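PDB 4ZOC: Lin1840 protein from Listeria innocua serovar 6a, which probably hydrolyses terminal, non-reducing beta-D-glucosyl residues to release beta-D-glucose, as a family 3 glycosidase linked to beta-1,2-glucan metabolism. Local coordinates for residues Ala394-Leu406 with Gly413-Leu425. The protein carries 2 engineered substitutions. Sequence-based numbering, arbitrary orientation.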
ATOM      1  N   ALA A 394      -5.382 -33.656  25.887  1.00 10.42           N
ATOM      2  CA  ALA A 394      -4.000 -33.164  26.011  1.00  9.57           C
ATOM      3  C   ALA A 394      -3.980 -31.709  25.542  1.00 10.43           C
ATOM      4  O   ALA A 394      -4.264 -31.374  24.376  1.00  9.26           O
ATOM      5  CB  ALA A 394      -3.028 -33.992  25.179  1.00 13.34           C
ATOM      6  N   LEU A 395      -3.643 -30.864  26.490  1.00 11.07           N
ATOM      7  CA  LEU A 395      -3.589 -29.396  26.305  1.00  9.69           C
ATOM      8  C   LEU A 395      -2.113 -29.053  26.132  1.00  8.73           C
ATOM      9  O   LEU A 395      -1.311 -29.179  27.054  1.00  9.87           O
ATOM     10  CB  LEU A 395      -4.186 -28.669  27.528  1.00 10.39           C
ATOM     11  CG  LEU A 395      -3.980 -27.152  27.487  1.00 11.27           C
ATOM     12  CD1 LEU A 395      -4.638 -26.457  26.318  1.00 10.88           C
ATOM     13  CD2 LEU A 395      -4.486 -26.551  28.758  1.00 10.07           C
ATOM     14  N   VAL A 396      -1.729 -28.658  24.950  1.00  8.39           N
ATOM     15  CA  VAL A 396      -0.326 -28.419  24.706  1.00  9.36           C
ATOM     16  C   VAL A 396      -0.059 -27.087  24.017  1.00  9.93           C
ATOM     17  O   VAL A 396      -0.915 -26.595  23.272  1.00 10.15           O
ATOM     18  CB  VAL A 396       0.351 -29.571  23.927  1.00 11.64           C
ATOM     19  CG1 VAL A 396       0.025 -30.967  24.529  1.00 10.02           C
ATOM     20  CG2 VAL A 396      -0.136 -29.610  22.560  1.00 13.80           C
ATOM     21  N   GLY A 397       1.147 -26.551  24.233  1.00  9.33           N
ATOM     22  CA  GLY A 397       1.581 -25.369  23.556  1.00  8.81           C
ATOM     23  C   GLY A 397       1.813 -24.145  24.394  1.00  8.11           C
ATOM     24  O   GLY A 397       1.707 -24.192  25.607  1.00  8.68           O
ATOM     25  N   PRO A 398       2.181 -23.042  23.742  1.00  7.71           N
ATOM     26  CA  PRO A 398       2.555 -21.834  24.480  1.00  7.41           C
ATOM     27  C   PRO A 398       1.452 -21.062  25.153  1.00  7.76           C
ATOM     28  O   PRO A 398       1.776 -20.320  26.109  1.00 10.59           O
ATOM     29  CB  PRO A 398       3.267 -21.001  23.448  1.00  8.58           C
ATOM     30  CG  PRO A 398       2.733 -21.444  22.144  1.00  8.71           C
ATOM     31  CD  PRO A 398       2.447 -22.909  22.317  1.00  7.47           C
ATOM     32  N   LEU A 399       0.216 -21.294  24.744  1.00  7.19           N
ATOM     33  CA  LEU A 399      -0.987 -20.691  25.334  1.00  7.31           C
ATOM     34  C   LEU A 399      -1.700 -21.671  26.312  1.00  8.35           C
ATOM     35  O   LEU A 399      -2.784 -21.363  26.846  1.00  8.68           O
ATOM     36  CB  LEU A 399      -1.972 -20.136  24.277  1.00  7.83           C
ATOM     37  CG  LEU A 399      -1.760 -18.659  23.927  1.00  8.52           C
ATOM     38  CD1 LEU A 399      -2.216 -17.781  25.111  1.00 11.30           C
ATOM     39  CD2 LEU A 399      -0.283 -18.408  23.613  1.00  7.80           C
ATOM     40  N   ALA A 400      -1.080 -22.837  26.599  1.00  9.38           N
ATOM     41  CA  ALA A 400      -1.683 -23.811  27.502  1.00  8.11           C
ATOM     42  C   ALA A 400      -1.785 -23.239  28.945  1.00  9.05           C
ATOM     43  O   ALA A 400      -2.819 -23.342  29.603  1.00  9.30           O
ATOM     44  CB  ALA A 400      -0.858 -25.074  27.562  1.00  7.89           C
ATOM     45  N   THR A 401      -0.697 -22.644  29.380  1.00  7.70           N
ATOM     46  CA  THR A 401      -0.602 -22.060  30.707  1.00  7.86           C
ATOM     47  C   THR A 401      -0.271 -20.596  30.733  1.00  8.50           C
ATOM     48  O   THR A 401      -0.294 -19.990  31.841  1.00  9.59           O
ATOM     49  CB  THR A 401       0.473 -22.773  31.574  1.00  9.26           C
ATOM     50  OG1 THR A 401       1.789 -22.503  31.111  1.00 10.05           O
ATOM     51  CG2 THR A 401       0.233 -24.273  31.604  1.00 10.21           C
ATOM     52  N   SER A 402       0.092 -20.001  29.609  1.00  8.22           N
ATOM     53  CA  SER A 402       0.512 -18.595  29.629  1.00  9.40           C
ATOM     54  C   SER A 402      -0.590 -17.721  30.236  1.00  9.16           C
ATOM     55  O   SER A 402      -1.749 -17.796  29.808  1.00  9.30           O
ATOM     56  CB  SER A 402       0.825 -18.072  28.244  1.00  9.90           C
ATOM     57  OG  SER A 402       1.097 -16.703  28.258  1.00 10.23           O
ATOM     58  N   PRO A 403      -0.190 -16.806  31.151  1.00  7.92           N
ATOM     59  CA  PRO A 403      -1.167 -15.834  31.660  1.00  8.24           C
ATOM     60  C   PRO A 403      -1.412 -14.632  30.746  1.00  8.60           C
ATOM     61  O   PRO A 403      -2.279 -13.783  31.051  1.00  8.07           O
ATOM     62  CB  PRO A 403      -0.557 -15.341  32.983  1.00  8.55           C
ATOM     63  CG  PRO A 403       0.916 -15.626  32.825  1.00 12.49           C
ATOM     64  CD  PRO A 403       1.093 -16.753  31.857  1.00  9.80           C
ATOM     65  N   ASP A 404      -0.677 -14.564  29.622  1.00 10.15           N
ATOM     66  CA  ASP A 404      -0.772 -13.434  28.684  1.00  8.52           C
ATOM     67  C   ASP A 404      -1.977 -13.604  27.735  1.00  7.91           C
ATOM     68  O   ASP A 404      -1.846 -13.868  26.508  1.00  6.77           O
ATOM     69  CB  ASP A 404       0.527 -13.275  27.940  1.00  8.93           C
ATOM     70  CG  ASP A 404       0.585 -12.012  27.075  1.00  8.70           C
ATOM     71  OD1 ASP A 404      -0.306 -11.122  27.144  1.00  7.65           O
ATOM     72  OD2 ASP A 404       1.536 -11.953  26.281  1.00 11.56           O
ATOM     73  N   ILE A 405      -3.143 -13.435  28.299  1.00  8.84           N
ATOM     74  CA  ILE A 405      -4.445 -13.552  27.550  1.00  8.07           C
ATOM     75  C   ILE A 405      -5.355 -12.350  27.697  1.00  8.33           C
ATOM     76  O   ILE A 405      -6.473 -12.394  27.188  1.00  7.77           O
ATOM     77  CB  ILE A 405      -5.275 -14.850  27.901  1.00  8.26           C
ATOM     78  CG1 ILE A 405      -5.251 -15.162  29.382  1.00  8.34           C
ATOM     79  CG2 ILE A 405      -4.663 -16.062  27.160  1.00  9.49           C
ATOM     80  CD1 ILE A 405      -5.904 -14.120  30.251  1.00  9.02           C
ATOM     81  N   LEU A 406      -4.846 -11.252  28.291  1.00  8.68           N
ATOM     82  CA  LEU A 406      -5.664 -10.046  28.536  1.00  8.16           C
ATOM     83  C   LEU A 406      -5.601  -9.094  27.388  1.00  9.50           C
ATOM     84  O   LEU A 406      -6.475  -8.239  27.280  1.00 12.26           O
ATOM     85  CB  LEU A 406      -5.247  -9.299  29.791  1.00  7.47           C
ATOM     86  CG  LEU A 406      -5.255 -10.136  31.124  1.00  8.74           C
ATOM     87  CD1 LEU A 406      -4.838  -9.263  32.291  1.00  8.35           C
ATOM     88  CD2 LEU A 406      -6.584 -10.767  31.341  1.00  9.08           C
ATOM     89  N   GLY A 413      -5.519  -3.810  34.016  1.00 12.58           N
ATOM     90  CA  GLY A 413      -5.948  -5.152  34.346  1.00 11.56           C
ATOM     91  C   GLY A 413      -4.771  -6.023  34.763  1.00 12.76           C
ATOM     92  O   GLY A 413      -3.618  -5.845  34.288  1.00 13.16           O
ATOM     93  N   GLU A 414      -5.039  -6.943  35.651  1.00  9.49           N
ATOM     94  CA  GLU A 414      -3.987  -7.783  36.239  1.00 12.07           C
ATOM     95  C   GLU A 414      -4.103  -9.250  35.785  1.00 10.20           C
ATOM     96  O   GLU A 414      -5.158  -9.913  35.874  1.00  9.87           O
ATOM     97  CB  GLU A 414      -3.997  -7.706  37.778  1.00 14.04           C
ATOM     98  CG  GLU A 414      -3.925  -6.262  38.300  1.00 17.44           C
ATOM     99  CD  GLU A 414      -4.029  -6.187  39.789  1.00 20.73           C
ATOM    100  OE1 GLU A 414      -3.086  -6.692  40.436  1.00 21.46           O
ATOM    101  OE2 GLU A 414      -5.055  -5.647  40.311  1.00 26.56           O
ATOM    102  N   GLU A 415      -2.958  -9.802  35.398  1.00 10.84           N
ATOM    103  CA  GLU A 415      -2.927 -11.184  34.985  1.00  9.10           C
ATOM    104  C   GLU A 415      -3.335 -12.207  36.085  1.00  9.69           C
ATOM    105  O   GLU A 415      -3.968 -13.210  35.790  1.00 11.25           O
ATOM    106  CB  GLU A 415      -1.586 -11.549  34.307  1.00 10.24           C
ATOM    107  CG  GLU A 415      -1.492 -10.917  32.931  1.00 10.45           C
ATOM    108  CD  GLU A 415      -0.244 -11.242  32.183  1.00 12.70           C
ATOM    109  OE1 GLU A 415       0.597 -11.934  32.762  1.00 14.42           O
ATOM    110  OE2 GLU A 415      -0.074 -10.749  31.016  1.00 11.13           O
ATOM    111  N   LYS A 416      -3.078 -11.885  37.335  1.00 11.01           N
ATOM    112  CA  LYS A 416      -3.378 -12.789  38.432  1.00 12.88           C
ATOM    113  C   LYS A 416      -4.858 -13.044  38.575  1.00 12.61           C
ATOM    114  O   LYS A 416      -5.308 -14.120  39.054  1.00 12.33           O
ATOM    115  CB  LYS A 416      -2.756 -12.258  39.730  1.00 17.98           C
ATOM    116  CG  LYS A 416      -3.374 -10.960  40.234  1.00 18.97           C
ATOM    117  CD  LYS A 416      -2.843 -10.638  41.631  1.00 28.46           C
ATOM    118  CE  LYS A 416      -3.311  -9.283  42.133  1.00 31.74           C
ATOM    119  NZ  LYS A 416      -4.793  -9.184  42.123  1.00 31.79           N
ATOM    120  N   ASP A 417      -5.652 -12.072  38.087  1.00 10.87           N
ATOM    121  CA  ASP A 417      -7.125 -12.171  38.076  1.00 12.19           C
ATOM    122  C   ASP A 417      -7.713 -12.826  36.829  1.00 11.16           C
ATOM    123  O   ASP A 417      -8.916 -13.084  36.794  1.00 11.40           O
ATOM    124  CB  ASP A 417      -7.781 -10.769  38.152  1.00 15.55           C
ATOM    125  CG  ASP A 417      -7.355  -9.910  39.333  1.00 20.41           C
ATOM    126  OD1 ASP A 417      -7.279 -10.385  40.452  1.00 22.72           O
ATOM    127  OD2 ASP A 417      -7.157  -8.668  39.127  1.00 32.25           O
ATOM    128  N   GLY A 418      -6.897 -13.066  35.803  1.00 10.98           N
ATOM    129  CA  GLY A 418      -7.321 -13.653  34.565  1.00  9.48           C
ATOM    130  C   GLY A 418      -7.378 -15.170  34.735  1.00  9.12           C
ATOM    131  O   GLY A 418      -6.714 -15.768  35.591  1.00  8.87           O
ATOM    132  N   ILE A 419      -8.075 -15.807  33.810  1.00 10.21           N
ATOM    133  CA  ILE A 419      -8.206 -17.240  33.850  1.00  9.44           C
ATOM    134  C   ILE A 419      -7.471 -17.793  32.647  1.00  9.27           C
ATOM    135  O   ILE A 419      -7.911 -17.559  31.482  1.00 11.57           O
ATOM    136  CB  ILE A 419      -9.680 -17.676  33.810  1.00 10.30           C
ATOM    137  CG1 ILE A 419     -10.558 -17.029  34.927  1.00 11.63           C
ATOM    138  CG2 ILE A 419      -9.828 -19.209  33.838  1.00 11.56           C
ATOM    139  CD1 ILE A 419     -10.148 -17.324  36.316  1.00 11.88           C
ATOM    140  N   ASN A 420      -6.373 -18.524  32.883  1.00  9.97           N
ATOM    141  CA  ASN A 420      -5.638 -19.132  31.769  1.00  8.95           C
ATOM    142  C   ASN A 420      -6.363 -20.344  31.166  1.00  9.31           C
ATOM    143  O   ASN A 420      -7.433 -20.810  31.659  1.00  9.20           O
ATOM    144  CB  ASN A 420      -4.187 -19.364  32.119  1.00  9.85           C
ATOM    145  CG  ASN A 420      -3.980 -20.544  33.079  1.00  9.14           C
ATOM    146  OD1 ASN A 420      -4.937 -21.175  33.508  1.00  9.01           O
ATOM    147  ND2 ASN A 420      -2.748 -20.879  33.331  1.00 10.33           N
ATOM    148  N   VAL A 421      -5.836 -20.859  30.045  1.00  8.94           N
ATOM    149  CA  VAL A 421      -6.519 -21.933  29.370  1.00 10.42           C
ATOM    150  C   VAL A 421      -6.577 -23.204  30.226  1.00  7.83           C
ATOM    151  O   VAL A 421      -7.635 -23.810  30.292  1.00  7.83           O
ATOM    152  CB  VAL A 421      -5.904 -22.207  28.010  1.00 11.06           C
ATOM    153  CG1 VAL A 421      -6.610 -23.351  27.329  1.00 11.21           C
ATOM    154  CG2 VAL A 421      -6.016 -20.941  27.159  1.00 10.24           C
ATOM    155  N   GLU A 422      -5.452 -23.606  30.848  1.00  7.36           N
ATOM    156  CA  GLU A 422      -5.466 -24.778  31.697  1.00  8.21           C
ATOM    157  C   GLU A 422      -6.532 -24.662  32.795  1.00  8.51           C
ATOM    158  O   GLU A 422      -7.354 -25.566  32.978  1.00 11.07           O
ATOM    159  CB  GLU A 422      -4.093 -25.072  32.355  1.00 10.49           C
ATOM    160  CG  GLU A 422      -4.189 -26.249  33.331  1.00 10.45           C
ATOM    161  CD  GLU A 422      -2.861 -26.622  34.001  1.00 11.42           C
ATOM    162  OE1 GLU A 422      -1.860 -25.913  33.817  1.00 11.43           O
ATOM    163  OE2 GLU A 422      -2.834 -27.684  34.664  1.00 13.57           O
ATOM    164  N   THR A 423      -6.566 -23.539  33.473  1.00 10.18           N
ATOM    165  CA  THR A 423      -7.469 -23.342  34.607  1.00 10.36           C
ATOM    166  C   THR A 423      -8.916 -23.391  34.125  1.00 10.93           C
ATOM    167  O   THR A 423      -9.771 -24.030  34.753  1.00 10.76           O
ATOM    168  CB  THR A 423      -7.138 -22.049  35.357  1.00 10.42           C
ATOM    169  OG1 THR A 423      -5.818 -22.142  35.867  1.00 11.96           O
ATOM    170  CG2 THR A 423      -8.129 -21.769  36.528  1.00 10.59           C
ATOM    171  N   GLY A 424      -9.185 -22.747  32.999  1.00 10.08           N
ATOM    172  CA  GLY A 424     -10.527 -22.740  32.406  1.00 10.58           C
ATOM    173  C   GLY A 424     -10.949 -24.169  32.022  1.00  9.96           C
ATOM    174  O   GLY A 424     -12.060 -24.622  32.362  1.00 10.11           O
ATOM    175  N   LEU A 425     -10.061 -24.933  31.400  1.00 10.15           N
ATOM    176  CA  LEU A 425     -10.455 -26.278  30.953  1.00  9.94           C
ATOM    177  C   LEU A 425     -10.726 -27.214  32.148  1.00 12.65           C
ATOM    178  O   LEU A 425     -11.658 -28.039  32.108  1.00 13.30           O
ATOM    179  CB  LEU A 425      -9.355 -26.893  30.026  1.00 11.56           C
ATOM    180  CG  LEU A 425      -9.129 -26.276  28.657  1.00 11.89           C
ATOM    181  CD1 LEU A 425      -8.373 -27.277  27.785  1.00 12.50           C
ATOM    182  CD2 LEU A 425     -10.424 -25.877  28.031  1.00 15.10           C
TER
HETATM  183  O   HOH W   1      -3.335 -19.757  28.879  1.00 11.24           O
HETATM  184  O   HOH W   2      -4.158 -14.368  33.292  1.00 11.27           O
HETATM  185  O   HOH W   3      -1.990 -10.259  29.158  1.00  7.59           O
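Asn420 holds the start of helix 421-425 against the loop that follows strand 394-397. Its CG is tucked between the backbone N and the carbonyl carbon (chi1 74°), which places the amide between Thr401 O and the first turn of the helix. ND2 donates across the contact to Thr401 O at 3.0 Å, the acceptor lying near the amide plane although ND2 itself stands above the carbonyl plane of Thr401. OD1 makes the N-cap bond with Thr423 N and also accepts from Thr423 OG1, the two reaching it from opposite faces; with three bonds on it, the amide can hardly flip. Two residues on, Glu422 N donates to Ala400 O at 2.9 Å, while a water gathers Val421 N, Leu399 O and Ser402 O.

Between strand and helix, Leu395 swings CG anti to its N (chi1 172°), and its two methyls part: CD1 meets Val421 CG1 at 3.8 Å, and CD2 lies on Glu422 CA at 3.6 Å. Val434 of strand 432-436, which completes the beta-alpha-beta unit with 393-397 and helix 421-426, and Val461 of strand 459-465 also touch this leucine.

At the far end, the extended Glu415 chain crosses Pro403, OE1 lying 3.6 Å from Pro403 CB, and its CG packs on Leu406 CD1. Its OE2 comes 3.9 Å from Asp404 OD1, but a water donates to both and accepts from Leu406 N; Asn468 also binds Asp404 OD1.

The chemistry implies that directed bonds fix the helix start on the loop, while Leu395 and Val421 fill the interface between strand and helix with apolar contact, and that the carboxylate pair probably depends on water and Asn468 to ease its repulsion.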